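Aldehyde dehydrogenase (Listeria monocytogenes, PDB 3K9D) probably oxidises aldehyde or oxo groups of its substrates, with NAD or NADP as the electron acceptor. Local coordinates at residues A[275-280]-A[323-328]. Numbering follows the deposited sequence.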
loop_
_atom_site.group_PDB
_atom_site.type_symbol
_atom_site.label_atom_id
_atom_site.label_comp_id
_atom_site.label_asym_id
_atom_site.label_seq_id
_atom_site.Cartn_x
_atom_site.Cartn_y
_atom_site.Cartn_z
ATOM N N GLY A 275 -29.506 -6.896 -30.481
ATOM C CA GLY A 275 -30.480 -7.163 -29.406
ATOM C C GLY A 275 -30.713 -6.079 -28.369
ATOM O O GLY A 275 -31.478 -6.282 -27.425
ATOM N N ALA A 276 -30.057 -4.930 -28.534
ATOM C CA ALA A 276 -30.255 -3.790 -27.628
ATOM C C ALA A 276 -31.567 -3.044 -27.885
ATOM O O ALA A 276 -31.985 -2.851 -29.036
ATOM C CB ALA A 276 -29.081 -2.839 -27.711
ATOM N N HIS A 277 -32.209 -2.649 -26.785
ATOM C CA HIS A 277 -33.433 -1.881 -26.800
ATOM C C HIS A 277 -33.227 -0.482 -26.250
ATOM O O HIS A 277 -32.893 -0.299 -25.076
ATOM C CB HIS A 277 -34.520 -2.580 -25.984
ATOM C CG HIS A 277 -35.873 -1.960 -26.130
ATOM N ND1 HIS A 277 -36.523 -1.867 -27.342
ATOM C CD2 HIS A 277 -36.714 -1.426 -25.212
ATOM C CE1 HIS A 277 -37.701 -1.296 -27.167
ATOM N NE2 HIS A 277 -37.847 -1.033 -25.880
ATOM N N PHE A 278 -33.447 0.497 -27.120
ATOM C CA PHE A 278 -33.317 1.900 -26.794
ATOM C C PHE A 278 -34.631 2.400 -26.215
ATOM O O PHE A 278 -35.709 2.212 -26.799
ATOM C CB PHE A 278 -32.921 2.697 -28.039
ATOM C CG PHE A 278 -31.481 2.522 -28.429
ATOM C CD1 PHE A 278 -30.521 3.430 -27.997
ATOM C CD2 PHE A 278 -31.079 1.447 -29.214
ATOM C CE1 PHE A 278 -29.186 3.273 -28.349
ATOM C CE2 PHE A 278 -29.750 1.278 -29.568
ATOM C CZ PHE A 278 -28.802 2.197 -29.135
ATOM N N LEU A 279 -34.526 3.003 -25.041
ATOM C CA LEU A 279 -35.666 3.515 -24.323
ATOM C C LEU A 279 -36.054 4.840 -24.931
ATOM O O LEU A 279 -35.197 5.551 -25.459
ATOM C CB LEU A 279 -35.310 3.693 -22.843
ATOM C CG LEU A 279 -35.037 2.385 -22.103
ATOM C CD1 LEU A 279 -34.781 2.675 -20.646
ATOM C CD2 LEU A 279 -36.229 1.447 -22.250
ATOM N N SER A 280 -37.344 5.169 -24.848
ATOM C CA SER A 280 -37.838 6.469 -25.268
ATOM C C SER A 280 -37.519 7.445 -24.146
ATOM O O SER A 280 -37.161 7.019 -23.055
ATOM C CB SER A 280 -39.346 6.409 -25.514
ATOM O OG SER A 280 -40.053 6.571 -24.302
ATOM N N ARG A 323 -31.697 -7.468 -24.815
ATOM C CA ARG A 323 -30.490 -7.884 -24.102
ATOM C C ARG A 323 -29.989 -6.841 -23.108
ATOM O O ARG A 323 -29.415 -7.201 -22.078
ATOM C CB ARG A 323 -29.370 -8.197 -25.090
ATOM C CG ARG A 323 -29.617 -9.434 -25.971
ATOM C CD ARG A 323 -28.338 -9.860 -26.696
ATOM N NE ARG A 323 -27.307 -10.301 -25.754
ATOM C CZ ARG A 323 -26.022 -10.489 -26.056
ATOM N NH1 ARG A 323 -25.574 -10.271 -27.282
ATOM N NH2 ARG A 323 -25.169 -10.882 -25.116
ATOM N N VAL A 324 -30.203 -5.566 -23.432
ATOM C CA VAL A 324 -29.841 -4.419 -22.576
ATOM C C VAL A 324 -30.825 -3.280 -22.840
ATOM O O VAL A 324 -31.402 -3.167 -23.935
ATOM C CB VAL A 324 -28.388 -3.836 -22.820
ATOM C CG1 VAL A 324 -27.259 -4.753 -22.313
ATOM C CG2 VAL A 324 -28.181 -3.442 -24.277
ATOM N N LEU A 325 -30.991 -2.423 -21.841
ATOM C CA LEU A 325 -31.783 -1.228 -21.979
ATOM C C LEU A 325 -30.832 -0.063 -22.076
ATOM O O LEU A 325 -29.926 0.067 -21.254
ATOM C CB LEU A 325 -32.746 -1.074 -20.794
ATOM C CG LEU A 325 -33.777 -2.206 -20.651
ATOM C CD1 LEU A 325 -34.592 -2.036 -19.371
ATOM C CD2 LEU A 325 -34.694 -2.298 -21.883
ATOM N N ILE A 326 -31.018 0.757 -23.112
ATOM C CA ILE A 326 -30.158 1.910 -23.369
ATOM C C ILE A 326 -30.938 3.234 -23.365
ATOM O O ILE A 326 -31.922 3.412 -24.097
ATOM C CB ILE A 326 -29.356 1.746 -24.688
ATOM C CG1 ILE A 326 -28.742 0.349 -24.778
ATOM C CG2 ILE A 326 -28.248 2.814 -24.806
ATOM C CD1 ILE A 326 -27.732 0.158 -25.922
ATOM N N ALA A 327 -30.480 4.154 -22.519
ATOM C CA ALA A 327 -31.063 5.472 -22.385
ATOM C C ALA A 327 -30.066 6.497 -22.873
ATOM O O ALA A 327 -28.932 6.537 -22.399
ATOM C CB ALA A 327 -31.400 5.744 -20.931
ATOM N N GLU A 328 -30.480 7.317 -23.831
ATOM C CA GLU A 328 -29.659 8.439 -24.243
ATOM C C GLU A 328 -29.548 9.425 -23.080
ATOM O O GLU A 328 -30.515 9.640 -22.330
ATOM C CB GLU A 328 -30.193 9.089 -25.524
ATOM C CG GLU A 328 -29.923 8.226 -26.778
ATOM C CD GLU A 328 -30.240 8.927 -28.079
ATOM O OE1 GLU A 328 -29.705 10.030 -28.334
ATOM O OE2 GLU A 328 -31.009 8.356 -28.870
#
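F278 and I326 lie side by side on one face of a parallel strand pair, pointing the same way. I326 CB sits over a face of the F278 ring, 4.2 Å from the ring centroid and offset toward the rim, a CH-pi contact; I326 CG2 packs 3.7 Å from F278 CE1. I326 CD1, held anti to CA (chi2 -170°), reaches F278 CZ and A276 CB. V324 CG2 meets A276 CB from the other strand at 3.6 Å. On the opposite face, L325 CD2 lies in the plane of the H277 imidazole, at its edge, 4.0 Å from H277 CD2; the same methyl touches L279 CD2, so one leucine branch serves two neighbours. H277 N donates to V324 O, and H277 O accepts from I326 N at 2.9 Å; the two partners flank L325, the regular parallel pattern. L279 N closes on I326 O with a nearly straight bond (2.8 Å, 173° at the hydrogen). Upstream, G275 ends helix 261-273 as the C-prime residue of a Schellman motif, and its O takes R323 N. A helical crossover without strands joins the pair, as in parallel alpha/beta domains. Strand 276-278 is one of two edge strands of the seven-stranded parallel sheet within this chain; F278 rests on I268, F271 and R272 of helix 261-273, V324 on L240 and K243 of helix 232-243, and strand 346-352 pairs with the far edge of 324-328.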